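Local coordinates for beta-glucoside kinase (Listeria monocytogenes, PDB 4HTL) that catalyses the ATP-dependent phosphorylation of cellobiose to cellobiose-6'-phosphate and may also regulate transcription of the cellobiose transport operon, at the interface of chains A and B. Coordinates in Å, arbitrary orientation; residue numbers count along the deposited sequence, not the author numbering. Chains: chain A/B, Beta-glucoside kinase.

Contact 1: the interface of chains A and B. Residues chain A 155-156, 159, 231-232, 235-236; chain B 155-156, 159, 231-232, 235-236.
A two-fold symmetric, mainly apolar helix-to-helix interface joins the two kinase subunits, packing the C-terminal end of helix 212-236 against its twin and against the loop around residue 159; it probably forms the centre of a homodimer. A:Leu235 and B:Leu235 lie at the middle and bury more surface than any other residue here. Each has CG anti to its carbonyl carbon (chi1 -66°), and the two side chains cross at about a right angle, so that CD1 of A:Leu235 meets CD1 of B:Leu235 at 3.2 Å, a close contact for two methyl groups. The other branch turns outward into the partner: A:Leu235 CD2 touches ring atom CD1 of B:Phe156 at 3.4 Å and CG of the selenomethionine B:Met159 at 3.8 Å. B:Phe156 is backed within its own chain by B:Leu232, whose CD2 sits 3.8 Å above the centre of one ring face. At one end of the patch A:Phe236 and B:Phe236 reach tip to tip and overlap by their rims, their planes close to but not quite parallel; CZ of B:Phe236 lies over one face of the A:Phe236 ring, displaced from its centre. CE1 of A:Phe236 lies 3.3 Å from CE1 of B:Phe236. At the opposite end the amides of A:Asn231 and B:Asn231 cross with their planes 52° apart. The A:Asn231 carbonyl oxygen OD1 approaches CA of B:Met159 at 3.2 Å, while the amide nitrogens turn to a shared water near the two-fold axis: ND2 of A:Asn231 and ND2 of B:Asn231 each hydrogen-bond water 1 at 2.9 Å, with 157° at the hydrogen.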
ATOM      1  N   GLU A 155      -2.302  -8.310  -0.195  1.00 15.44           N
ATOM      2  CA  GLU A 155      -3.141  -8.959   0.808  1.00 17.16           C
ATOM      3  C   GLU A 155      -4.052  -7.967   1.518  1.00 16.62           C
ATOM      4  O   GLU A 155      -3.967  -7.722   2.743  1.00 15.97           O
ATOM      5  CB  GLU A 155      -2.274  -9.757   1.816  1.00 17.60           C
ATOM      6  CG  GLU A 155      -1.740 -11.067   1.327  1.00 20.65           C
ATOM      7  CD  GLU A 155      -2.776 -12.210   1.306  1.00 25.32           C
ATOM      8  OE1 GLU A 155      -4.004 -11.950   1.272  1.00 27.50           O
ATOM      9  OE2 GLU A 155      -2.349 -13.398   1.401  1.00 30.16           O
ATOM     10  N   PHE A 156      -4.987  -7.446   0.742  1.00 16.63           N
ATOM     11  CA  PHE A 156      -5.858  -6.355   1.178  1.00 16.46           C
ATOM     12  C   PHE A 156      -6.767  -6.781   2.328  1.00 14.79           C
ATOM     13  O   PHE A 156      -7.124  -5.962   3.163  1.00 16.15           O
ATOM     14  CB  PHE A 156      -6.724  -5.794   0.057  1.00 17.60           C
ATOM     15  CG  PHE A 156      -5.998  -5.095  -1.067  1.00 17.96           C
ATOM     16  CD1 PHE A 156      -4.635  -4.795  -1.043  1.00 18.76           C
ATOM     17  CD2 PHE A 156      -6.754  -4.642  -2.139  1.00 18.86           C
ATOM     18  CE1 PHE A 156      -4.034  -4.133  -2.121  1.00 16.63           C
ATOM     19  CE2 PHE A 156      -6.174  -3.984  -3.211  1.00 19.57           C
ATOM     20  CZ  PHE A 156      -4.803  -3.705  -3.197  1.00 17.93           C
HETATM   21  N   MSE A 159      -5.853  -5.907   6.081  1.00 15.48           N
HETATM   22  CA  MSE A 159      -5.915  -4.588   6.705  1.00 14.76           C
HETATM   23  C   MSE A 159      -6.853  -4.655   7.910  1.00 13.84           C
HETATM   24  O   MSE A 159      -7.913  -5.298   7.888  1.00 14.55           O
HETATM   25  CB  MSE A 159      -6.450  -3.515   5.774  1.00 14.18           C
HETATM   26  CG  MSE A 159      -5.537  -3.151   4.563  1.00 13.60           C
HETATM   27 SE   MSE A 159      -6.170  -1.691   3.556  0.65 15.35          SE
HETATM   28  CE  MSE A 159      -7.451  -2.610   2.511  1.00 15.68           C
ATOM     29  N   ASN A 231      -7.825   3.656   3.398  1.00 13.12           N
ATOM     30  CA  ASN A 231      -6.437   3.275   3.568  1.00 12.49           C
ATOM     31  C   ASN A 231      -5.731   3.145   2.204  1.00 12.03           C
ATOM     32  O   ASN A 231      -4.588   3.610   2.017  1.00 16.51           O
ATOM     33  CB  ASN A 231      -6.296   1.920   4.265  1.00 13.96           C
ATOM     34  CG  ASN A 231      -6.566   1.960   5.781  1.00 14.06           C
ATOM     35  OD1 ASN A 231      -6.528   3.012   6.403  1.00 15.48           O
ATOM     36  ND2 ASN A 231      -6.726   0.751   6.373  1.00 15.35           N
ATOM     37  N   LEU A 232      -6.352   2.404   1.289  1.00 12.92           N
ATOM     38  CA  LEU A 232      -5.752   2.174  -0.024  1.00 13.80           C
ATOM     39  C   LEU A 232      -5.512   3.458  -0.819  1.00 13.59           C
ATOM     40  O   LEU A 232      -4.499   3.596  -1.519  1.00 14.99           O
ATOM     41  CB  LEU A 232      -6.613   1.208  -0.847  1.00 12.42           C
ATOM     42  CG  LEU A 232      -6.693  -0.244  -0.395  1.00 12.10           C
ATOM     43  CD1 LEU A 232      -7.767  -1.008  -1.147  1.00 14.09           C
ATOM     44  CD2 LEU A 232      -5.358  -0.984  -0.324  1.00 14.26           C
ATOM     45  N   LEU A 235      -2.552   5.359   0.734  1.00 13.98           N
ATOM     46  CA  LEU A 235      -1.314   4.677   0.601  1.00 13.82           C
ATOM     47  C   LEU A 235      -0.797   4.684  -0.852  1.00 13.59           C
ATOM     48  O   LEU A 235       0.358   5.033  -1.099  1.00 15.01           O
ATOM     49  CB  LEU A 235      -1.389   3.251   1.148  1.00 13.58           C
ATOM     50  CG  LEU A 235      -1.604   3.079   2.678  1.00 16.91           C
ATOM     51  CD1 LEU A 235      -1.716   1.603   3.064  1.00 18.79           C
ATOM     52  CD2 LEU A 235      -0.517   3.771   3.388  1.00 21.63           C
ATOM     53  N   PHE A 236      -1.635   4.238  -1.793  1.00 14.02           N
ATOM     54  CA  PHE A 236      -1.199   3.999  -3.135  1.00 12.81           C
ATOM     55  C   PHE A 236      -1.463   5.169  -4.094  1.00 13.52           C
ATOM     56  O   PHE A 236      -0.851   5.243  -5.173  1.00 16.12           O
ATOM     57  CB  PHE A 236      -1.948   2.758  -3.714  1.00 13.67           C
ATOM     58  CG  PHE A 236      -1.514   1.446  -3.095  1.00 13.07           C
ATOM     59  CD1 PHE A 236      -0.343   0.833  -3.519  1.00 15.18           C
ATOM     60  CD2 PHE A 236      -2.199   0.915  -2.035  1.00 14.01           C
ATOM     61  CE1 PHE A 236       0.103  -0.354  -2.932  1.00 14.50           C
ATOM     62  CE2 PHE A 236      -1.779  -0.294  -1.456  1.00 15.57           C
ATOM     63  CZ  PHE A 236      -0.602  -0.904  -1.871  1.00 15.48           C
TER
ATOM     64  N   GLU B 155       1.056   8.327   1.986  1.00 15.44           N
ATOM     65  CA  GLU B 155       0.412   8.996   3.112  1.00 17.16           C
ATOM     66  C   GLU B 155       0.054   8.021   4.225  1.00 16.62           C
ATOM     67  O   GLU B 155      -1.127   7.791   4.573  1.00 15.97           O
ATOM     68  CB  GLU B 155      -0.827   9.799   2.639  1.00 17.60           C
ATOM     69  CG  GLU B 155      -0.542  11.098   1.951  1.00 20.65           C
ATOM     70  CD  GLU B 155      -0.153  12.250   2.901  1.00 25.32           C
ATOM     71  OE1 GLU B 155       0.302  12.000   4.044  1.00 27.50           O
ATOM     72  OE2 GLU B 155      -0.380  13.435   2.518  1.00 30.16           O
ATOM     73  N   PHE B 156       1.100   7.499   4.839  1.00 16.63           N
ATOM     74  CA  PHE B 156       0.984   6.421   5.822  1.00 16.46           C
ATOM     75  C   PHE B 156       0.225   6.870   7.067  1.00 14.79           C
ATOM     76  O   PHE B 156      -0.441   6.065   7.702  1.00 16.15           O
ATOM     77  CB  PHE B 156       2.331   5.853   6.252  1.00 17.60           C
ATOM     78  CG  PHE B 156       3.127   5.134   5.190  1.00 17.96           C
ATOM     79  CD1 PHE B 156       2.629   4.823   3.924  1.00 18.76           C
ATOM     80  CD2 PHE B 156       4.391   4.674   5.533  1.00 18.86           C
ATOM     81  CE1 PHE B 156       3.426   4.141   2.994  1.00 16.63           C
ATOM     82  CE2 PHE B 156       5.189   3.997   4.626  1.00 19.57           C
ATOM     83  CZ  PHE B 156       4.698   3.706   3.348  1.00 17.93           C
HETATM   84  N   MSE B 159      -3.619   6.036   7.523  1.00 15.48           N
HETATM   85  CA  MSE B 159      -4.195   4.726   7.814  1.00 14.76           C
HETATM   86  C   MSE B 159      -4.999   4.816   9.111  1.00 13.84           C
HETATM   87  O   MSE B 159      -4.605   5.468  10.090  1.00 14.55           O
HETATM   88  CB  MSE B 159      -3.146   3.645   8.007  1.00 14.18           C
HETATM   89  CG  MSE B 159      -2.330   3.258   6.735  1.00 13.60           C
HETATM   90 SE   MSE B 159      -1.179   1.791   6.999  0.65 15.35          SE
HETATM   91  CE  MSE B 159       0.254   2.708   7.826  1.00 15.68           C
ATOM     92  N   ASN B 231      -0.503  -3.543   8.564  1.00 13.12           N
ATOM     93  CA  ASN B 231      -1.142  -3.172   7.317  1.00 12.49           C
ATOM     94  C   ASN B 231      -0.107  -3.066   6.179  1.00 12.03           C
ATOM     95  O   ASN B 231      -0.332  -3.544   5.048  1.00 16.51           O
ATOM     96  CB  ASN B 231      -1.832  -1.809   7.409  1.00 13.96           C
ATOM     97  CG  ASN B 231      -3.161  -1.828   8.188  1.00 14.06           C
ATOM     98  OD1 ASN B 231      -3.766  -2.872   8.381  1.00 15.48           O
ATOM     99  ND2 ASN B 231      -3.649  -0.610   8.528  1.00 15.35           N
ATOM    100  N   LEU B 232       0.974  -2.330   6.434  1.00 12.92           N
ATOM    101  CA  LEU B 232       1.999  -2.123   5.414  1.00 13.80           C
ATOM    102  C   LEU B 232       2.650  -3.420   4.929  1.00 13.59           C
ATOM    103  O   LEU B 232       2.954  -3.575   3.738  1.00 14.99           O
ATOM    104  CB  LEU B 232       3.079  -1.160   5.924  1.00 12.42           C
ATOM    105  CG  LEU B 232       2.695   0.298   6.137  1.00 12.10           C
ATOM    106  CD1 LEU B 232       3.780   1.062   6.874  1.00 14.09           C
ATOM    107  CD2 LEU B 232       2.172   1.027   4.900  1.00 14.26           C
ATOM    108  N   LEU B 235       0.150  -5.326   2.716  1.00 13.98           N
ATOM    109  CA  LEU B 235      -0.149  -4.657   1.501  1.00 13.82           C
ATOM    110  C   LEU B 235       1.034  -4.688   0.512  1.00 13.59           C
ATOM    111  O   LEU B 235       0.862  -5.050  -0.653  1.00 15.01           O
ATOM    112  CB  LEU B 235      -0.624  -3.224   1.742  1.00 13.58           C
ATOM    113  CG  LEU B 235      -1.982  -3.030   2.472  1.00 16.91           C
ATOM    114  CD1 LEU B 235      -2.293  -1.549   2.693  1.00 18.79           C
ATOM    115  CD2 LEU B 235      -3.031  -3.722   1.708  1.00 21.63           C
ATOM    116  N   PHE B 236       2.211  -4.245   0.965  1.00 14.02           N
ATOM    117  CA  PHE B 236       3.321  -4.028   0.088  1.00 12.81           C
ATOM    118  C   PHE B 236       4.301  -5.208   0.017  1.00 13.52           C
ATOM    119  O   PHE B 236       5.100  -5.300  -0.930  1.00 16.12           O
ATOM    120  CB  PHE B 236       4.134  -2.788   0.574  1.00 13.67           C
ATOM    121  CG  PHE B 236       3.415  -1.472   0.364  1.00 13.07           C
ATOM    122  CD1 PHE B 236       3.411  -0.875  -0.888  1.00 15.18           C
ATOM    123  CD2 PHE B 236       2.663  -0.922   1.368  1.00 14.01           C
ATOM    124  CE1 PHE B 236       2.717   0.316  -1.118  1.00 14.50           C
ATOM    125  CE2 PHE B 236       1.986   0.291   1.159  1.00 15.57           C
ATOM    126  CZ  PHE B 236       1.972   0.886  -0.097  1.00 15.48           C
TER
HETATM  127  O   HOH W   1      -6.409   0.088   9.192  0.50 15.81           O

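Contact 2: the interface of chains A and B. Residues chain A 161-163, 223; chain B 161-163.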
ATOM      1  N   SER A 161      -9.672  -3.459  10.186  1.00 14.85           N
ATOM      2  CA  SER A 161     -10.878  -2.637  10.135  1.00 15.50           C
ATOM      3  C   SER A 161     -11.271  -2.049  11.482  1.00 17.34           C
ATOM      4  O   SER A 161     -12.148  -1.226  11.561  1.00 17.57           O
ATOM      5  CB  SER A 161     -12.015  -3.481   9.574  1.00 17.16           C
ATOM      6  OG  SER A 161     -12.281  -4.635  10.376  1.00 18.28           O
ATOM      7  N   GLU A 162     -10.557  -2.421  12.531  1.00 17.33           N
ATOM      8  CA  GLU A 162     -10.751  -1.882  13.844  1.00 20.27           C
ATOM      9  C   GLU A 162      -9.464  -2.015  14.633  1.00 18.40           C
ATOM     10  O   GLU A 162      -8.523  -2.680  14.183  1.00 17.04           O
ATOM     11  CB  GLU A 162     -11.863  -2.560  14.574  1.00 23.60           C
ATOM     12  CG  GLU A 162     -11.633  -4.043  14.788  1.00 21.98           C
ATOM     13  CD  GLU A 162     -12.854  -4.725  15.387  1.00 27.54           C
ATOM     14  OE1 GLU A 162     -13.030  -4.704  16.624  1.00 33.77           O
ATOM     15  OE2 GLU A 162     -13.666  -5.239  14.603  1.00 37.93           O
ATOM     16  N   ARG A 163      -9.390  -1.334  15.772  1.00 18.15           N
ATOM     17  CA  ARG A 163      -8.215  -1.473  16.636  0.60 17.74           C
ATOM     18  C   ARG A 163      -8.081  -2.946  17.047  1.00 17.15           C
ATOM     19  O   ARG A 163      -9.037  -3.560  17.532  1.00 22.00           O
ATOM     20  CB  ARG A 163      -8.325  -0.639  17.884  0.60 21.96           C
ATOM     21  CG  ARG A 163      -7.116  -0.773  18.786  0.60 22.63           C
ATOM     22  CD  ARG A 163      -7.473  -0.678  20.253  0.60 31.50           C
ATOM     23  NE  ARG A 163      -6.294  -1.034  21.053  0.60 29.01           N
ATOM     24  CZ  ARG A 163      -6.159  -2.094  21.848  0.60 23.68           C
ATOM     25  NH1 ARG A 163      -7.154  -2.954  22.062  0.60 21.91           N
ATOM     26  NH2 ARG A 163      -5.011  -2.266  22.477  0.60 23.97           N
ATOM     27  N   THR A 223     -19.167   0.338   6.015  1.00 13.93           N
ATOM     28  CA  THR A 223     -18.157   1.088   6.791  1.00 15.18           C
ATOM     29  C   THR A 223     -16.791   0.381   6.736  1.00 13.49           C
ATOM     30  O   THR A 223     -15.790   1.016   6.557  1.00 15.65           O
ATOM     31  CB  THR A 223     -18.601   1.305   8.256  1.00 14.68           C
ATOM     32  OG1 THR A 223     -19.753   2.174   8.276  1.00 19.54           O
ATOM     33  CG2 THR A 223     -17.438   1.902   9.149  1.00 16.78           C
TER
ATOM     34  N   SER B 161      -6.166   3.674  12.560  1.00 14.85           N
ATOM     35  CA  SER B 161      -5.707   2.862  13.683  1.00 15.50           C
ATOM     36  C   SER B 161      -6.839   2.296  14.527  1.00 17.34           C
ATOM     37  O   SER B 161      -6.615   1.481  15.387  1.00 17.57           O
ATOM     38  CB  SER B 161      -4.778   3.709  14.545  1.00 17.16           C
ATOM     39  OG  SER B 161      -5.428   4.876  15.057  1.00 18.28           O
ATOM     40  N   GLU B 162      -8.067   2.674  14.216  1.00 17.33           N
ATOM     41  CA  GLU B 162      -9.236   2.154  14.861  1.00 20.27           C
ATOM     42  C   GLU B 162     -10.421   2.285  13.926  1.00 18.40           C
ATOM     43  O   GLU B 162     -10.320   2.936  12.879  1.00 17.04           O
ATOM     44  CB  GLU B 162      -9.529   2.851  16.148  1.00 23.60           C
ATOM     45  CG  GLU B 162      -9.795   4.335  15.988  1.00 21.98           C
ATOM     46  CD  GLU B 162      -9.928   5.035  17.332  1.00 27.54           C
ATOM     47  OE1 GLU B 162     -11.027   5.031  17.927  1.00 33.77           O
ATOM     48  OE2 GLU B 162      -8.906   5.545  17.815  1.00 37.93           O
ATOM     49  N   ARG B 163     -11.521   1.619  14.260  1.00 18.15           N
ATOM     50  CA  ARG B 163     -12.738   1.758  13.456  0.60 17.74           C
ATOM     51  C   ARG B 163     -13.156   3.235  13.455  1.00 17.15           C
ATOM     52  O   ARG B 163     -13.275   3.863  14.512  1.00 22.00           O
ATOM     53  CB  ARG B 163     -13.877   0.941  14.003  0.60 21.96           C
ATOM     54  CG  ARG B 163     -15.142   1.075  13.181  0.60 22.63           C
ATOM     55  CD  ARG B 163     -16.395   1.003  14.025  0.60 31.50           C
ATOM     56  NE  ARG B 163     -17.551   1.358  13.192  0.60 29.01           N
ATOM     57  CZ  ARG B 163     -18.334   2.427  13.328  0.60 23.68           C
ATOM     58  NH1 ARG B 163     -18.181   3.298  14.325  0.60 21.91           N
ATOM     59  NH2 ARG B 163     -19.320   2.596  12.467  0.60 23.97           N
TER
HETATM   60  O   HOH W   2     -11.705   0.161  16.802  0.50 21.07           O
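With CG anti to the backbone N (chi1 -180°) and a bend at the second torsion (chi2 -146°), the side chain of B:Arg163 runs out across the subunit boundary toward helix 212-236 of chain A. There the arginine and A:Thr223 side chains cross at about a right angle, the guanidinium end coming against the threonine methyl. This methyl, CG2 of A:Thr223, itself anti to the backbone N, lies 3.9 Å from NH2 of B:Arg163 and 4.1 Å from NE of B:Arg163, a van der Waals contact rather than a polar one. The rest of this loop-to-loop interface is largely backbone, formed by residues 161-163 of the two chains passing each other about the two-fold axis. The A:Ser161 carbonyl oxygen O faces the start of the opposing arginine, 3.6 Å from CA of B:Arg163 and 3.7 Å from CB of B:Arg163. Alongside, the extended backbone of A:Glu162 brings its CB to 4.1 Å from CB of B:Arg163. The glutamate CG sits between N and the carbonyl carbon, and the chain then extends away from the partner loop, so its aliphatic base rather than its carboxylate makes the contact. No direct hydrogen bond or salt bridge spans the patch. A polar link is made by a water near the axis: the backbone N of A:Arg163 and the backbone N of B:Arg163 each bond water 2 at 2.9 Å, nearly straight at 168°.

The C-alpha centres of contact 1 and contact 2 are about 13 Å apart, and both patches belong to one interface straddling the same two-fold axis. Two elements run through both: helix 212-236, which supplies its final turns to contact 1 and A:Thr223, two to three turns earlier, to contact 2, and the loop that continues from A:Met159 to A:Arg163 and its twin in chain B. Contact 1 supplies the apolar packing and contact 2 a smaller, water-linked loop crossing. Joined through a common helix and loop, they would together fix the relative orientation of the subunits in what is probably a dimer.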